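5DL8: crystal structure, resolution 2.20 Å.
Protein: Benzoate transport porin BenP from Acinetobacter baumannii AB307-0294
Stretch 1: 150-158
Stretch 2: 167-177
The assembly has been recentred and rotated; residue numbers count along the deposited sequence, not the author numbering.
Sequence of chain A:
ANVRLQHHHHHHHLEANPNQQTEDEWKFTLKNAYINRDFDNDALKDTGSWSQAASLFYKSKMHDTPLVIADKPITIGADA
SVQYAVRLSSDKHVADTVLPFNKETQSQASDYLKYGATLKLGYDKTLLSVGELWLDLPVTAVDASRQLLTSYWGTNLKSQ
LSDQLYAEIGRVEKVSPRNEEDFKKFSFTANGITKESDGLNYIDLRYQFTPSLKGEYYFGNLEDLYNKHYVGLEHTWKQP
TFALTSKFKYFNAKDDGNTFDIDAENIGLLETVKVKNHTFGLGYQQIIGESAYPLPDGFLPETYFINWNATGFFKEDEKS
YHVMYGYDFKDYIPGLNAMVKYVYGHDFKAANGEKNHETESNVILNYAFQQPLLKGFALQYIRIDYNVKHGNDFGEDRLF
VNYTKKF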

# COMPACT_ATOMS: atom_id res chain seq x y z
N THR A 150 -0.18 -7.90 -3.25
CA THR A 150 0.74 -7.44 -4.32
C THR A 150 2.19 -7.74 -3.93
O THR A 150 2.59 -7.58 -2.78
CB THR A 150 0.50 -5.93 -4.56
OG1 THR A 150 -0.90 -5.77 -4.77
CG2 THR A 150 1.29 -5.28 -5.78
N SER A 151 2.95 -8.28 -4.86
CA SER A 151 4.40 -8.32 -4.78
C SER A 151 4.99 -7.94 -6.13
O SER A 151 4.22 -7.66 -7.10
CB SER A 151 4.80 -9.71 -4.32
OG SER A 151 4.54 -10.70 -5.32
N TYR A 152 6.35 -7.98 -6.23
CA TYR A 152 7.13 -7.38 -7.35
C TYR A 152 8.27 -8.33 -7.79
O TYR A 152 8.67 -9.25 -7.04
CB TYR A 152 7.72 -6.03 -6.82
CG TYR A 152 6.66 -5.06 -6.45
CD1 TYR A 152 6.00 -4.36 -7.39
CD2 TYR A 152 6.19 -4.98 -5.15
CE1 TYR A 152 4.94 -3.47 -7.05
CE2 TYR A 152 5.17 -4.12 -4.82
CZ TYR A 152 4.55 -3.39 -5.75
OH TYR A 152 3.51 -2.57 -5.33
N TRP A 153 8.78 -8.17 -8.98
CA TRP A 153 9.87 -9.01 -9.35
C TRP A 153 11.00 -8.13 -9.84
O TRP A 153 10.78 -7.27 -10.72
CB TRP A 153 9.43 -9.93 -10.47
CG TRP A 153 10.40 -11.03 -10.92
CD1 TRP A 153 11.26 -11.03 -12.06
CD2 TRP A 153 10.53 -12.32 -10.34
NE1 TRP A 153 11.89 -12.25 -12.16
CE2 TRP A 153 11.47 -13.04 -11.10
CE3 TRP A 153 9.92 -12.95 -9.23
CZ2 TRP A 153 11.84 -14.37 -10.78
CZ3 TRP A 153 10.29 -14.26 -8.93
CH2 TRP A 153 11.24 -14.94 -9.70
N GLY A 154 12.19 -8.38 -9.33
CA GLY A 154 13.39 -7.58 -9.72
C GLY A 154 14.59 -7.84 -8.85
O GLY A 154 14.70 -8.90 -8.26
N THR A 155 15.52 -6.88 -8.83
CA THR A 155 16.70 -6.92 -8.00
C THR A 155 16.77 -5.69 -7.19
O THR A 155 16.55 -4.60 -7.74
CB THR A 155 17.90 -6.89 -8.89
OG1 THR A 155 17.70 -7.87 -9.90
CG2 THR A 155 19.14 -7.21 -8.13
N ASN A 156 17.08 -5.82 -5.90
CA ASN A 156 17.45 -4.67 -5.09
C ASN A 156 18.59 -4.86 -4.12
O ASN A 156 18.98 -5.98 -3.86
CB ASN A 156 16.24 -4.04 -4.38
CG ASN A 156 15.63 -4.90 -3.23
OD1 ASN A 156 16.16 -5.90 -2.73
ND2 ASN A 156 14.55 -4.40 -2.75
N LEU A 157 19.12 -3.73 -3.64
CA LEU A 157 20.33 -3.65 -2.77
C LEU A 157 19.99 -2.69 -1.65
O LEU A 157 19.51 -1.57 -1.93
CB LEU A 157 21.58 -3.19 -3.51
CG LEU A 157 22.91 -3.21 -2.76
CD1 LEU A 157 23.24 -4.61 -2.26
CD2 LEU A 157 24.04 -2.67 -3.65
N LYS A 158 20.08 -3.18 -0.42
CA LYS A 158 19.82 -2.40 0.84
C LYS A 158 21.05 -2.30 1.69
O LYS A 158 21.69 -3.31 1.91
CB LYS A 158 18.85 -3.13 1.75
CG LYS A 158 17.62 -3.45 1.06
CD LYS A 158 16.67 -4.10 2.01
CE LYS A 158 15.46 -4.48 1.25
NZ LYS A 158 14.39 -4.63 2.25
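Stretch 2 167-177: AEIGRVEKVSP

Residues 167-176 form one extended strand that runs antiparallel to stretch 1; Pro 177, beyond the strand, is loop but still lies beside Thr 150, CA to CA 4.7 Å. Against strand 155-158 the directions differ by 176°; against strand 151-153, beyond the corner at Gly 154, the angle is 145°, with a signed crossing angle of 145°. Both axes approach to 4.6 Å, the spacing of neighbours in a sheet.

The backbone carries most of the pairing. Leu 157 N to Ile 169 O (2.9 Å) and Ile 169 N to Leu 157 O (3.0 Å) close one ring of hydrogen bonds; Thr 155 N to Arg 171 O (3.1 Å) and Arg 171 N to Thr 155 O (2.9 Å) close the next. At the bulge the register slips by one: Trp 153 O accepts from both Glu 173 N (2.9 Å) and Lys 174 N (3.2 Å), while Trp 153 N donates to Lys 174 O (2.8 Å). Glu 173, at phi/psi -86/-30, is the extra residue. Ser 176 N to Ser 151 O (2.9 Å) continues the ladder, and its return bond, Ser 151 N to Ser 176 O (3.4 Å), is weak.

Two glycines mark close non-hydrogen-bonded pairs. A CB on Gly 154 would clash with Arg 171 O and Val 172 CA; one on Gly 170 would be tight against Asn 156 CB.

Apolar packing follows the faces of the sheet, and the extra residue of the bulge puts Val 172 and Val 175 on the same one. Tyr 152 shares that face, placing CE1 3.6 Å from Val 175 CG2 and CB 3.8 Å from Val 172 CG1. On the other face, Leu 157 CB lies 4.1 Å from Ile 169 CG1.

Charge plays a looser part across the pair: Lys 158 NZ stays 4.4 Å from Glu 168 OE1, beyond a salt bridge. Within stretch 2, Arg 171 NE does bridge to Glu 173 OE2 at 3.0 Å.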

# COMPACT_ATOMS: atom_id res chain seq x y z
N ALA A 167 20.18 3.35 2.87
CA ALA A 167 19.96 3.53 1.38
C ALA A 167 19.44 2.25 0.77
O ALA A 167 19.78 1.20 1.22
CB ALA A 167 21.27 3.89 0.69
N GLU A 168 18.75 2.36 -0.35
CA GLU A 168 18.27 1.20 -1.09
C GLU A 168 18.11 1.65 -2.54
O GLU A 168 17.64 2.75 -2.81
CB GLU A 168 16.93 0.71 -0.47
CG GLU A 168 16.20 -0.36 -1.24
CD GLU A 168 14.87 -0.74 -0.59
OE1 GLU A 168 14.69 -0.50 0.65
OE2 GLU A 168 14.04 -1.26 -1.40
N ILE A 169 18.60 0.81 -3.45
CA ILE A 169 18.46 0.98 -4.90
C ILE A 169 17.85 -0.32 -5.51
O ILE A 169 18.01 -1.40 -4.98
CB ILE A 169 19.79 1.34 -5.65
CG1 ILE A 169 20.79 0.20 -5.59
CG2 ILE A 169 20.37 2.66 -5.14
CD1 ILE A 169 22.05 0.42 -6.42
N GLY A 170 17.18 -0.21 -6.64
CA GLY A 170 16.61 -1.42 -7.26
C GLY A 170 16.18 -1.19 -8.71
O GLY A 170 16.04 -0.06 -9.16
N ARG A 171 16.05 -2.28 -9.44
CA ARG A 171 15.36 -2.31 -10.69
C ARG A 171 14.22 -3.34 -10.60
O ARG A 171 14.46 -4.49 -10.46
CB ARG A 171 16.26 -2.75 -11.78
CG ARG A 171 15.54 -2.73 -13.11
CD ARG A 171 16.58 -2.85 -14.21
NE ARG A 171 15.97 -3.25 -15.44
CZ ARG A 171 15.42 -2.43 -16.33
NH1 ARG A 171 15.38 -1.08 -16.16
NH2 ARG A 171 14.97 -2.95 -17.45
N VAL A 172 13.01 -2.86 -10.75
CA VAL A 172 11.81 -3.66 -10.63
C VAL A 172 11.20 -3.86 -12.04
O VAL A 172 10.70 -2.93 -12.62
CB VAL A 172 10.79 -3.01 -9.67
CG1 VAL A 172 9.63 -4.00 -9.40
CG2 VAL A 172 11.43 -2.60 -8.34
N GLU A 173 11.26 -5.06 -12.56
CA GLU A 173 10.80 -5.30 -13.90
C GLU A 173 9.34 -5.59 -14.01
O GLU A 173 8.76 -5.32 -15.05
CB GLU A 173 11.67 -6.38 -14.56
CG GLU A 173 13.08 -5.77 -14.87
CD GLU A 173 14.10 -6.60 -15.72
OE1 GLU A 173 13.81 -7.76 -16.00
OE2 GLU A 173 15.22 -6.04 -16.10
N LYS A 174 8.74 -6.20 -12.97
CA LYS A 174 7.43 -6.72 -13.03
C LYS A 174 6.71 -6.55 -11.69
O LYS A 174 7.33 -6.49 -10.64
CB LYS A 174 7.44 -8.21 -13.38
CG LYS A 174 8.22 -8.73 -14.61
CD LYS A 174 7.39 -8.68 -15.85
CE LYS A 174 7.78 -9.70 -16.90
NZ LYS A 174 9.21 -9.63 -17.24
N VAL A 175 5.39 -6.52 -11.79
CA VAL A 175 4.48 -6.41 -10.66
C VAL A 175 3.44 -7.53 -10.79
O VAL A 175 2.99 -7.87 -11.91
CB VAL A 175 3.75 -5.01 -10.56
CG1 VAL A 175 3.02 -4.66 -11.86
CG2 VAL A 175 2.72 -5.03 -9.44
N SER A 176 3.05 -8.12 -9.68
CA SER A 176 1.86 -9.06 -9.68
C SER A 176 0.82 -8.44 -8.83
O SER A 176 0.90 -8.52 -7.60
CB SER A 176 2.21 -10.38 -9.04
OG SER A 176 1.17 -11.35 -9.28
N PRO A 177 -0.10 -7.74 -9.44
CA PRO A 177 -1.14 -7.05 -8.63
C PRO A 177 -1.98 -7.94 -7.66
O PRO A 177 -2.05 -9.14 -7.84
CB PRO A 177 -2.04 -6.37 -9.71
CG PRO A 177 -1.12 -6.14 -10.83
CD PRO A 177 -0.25 -7.39 -10.86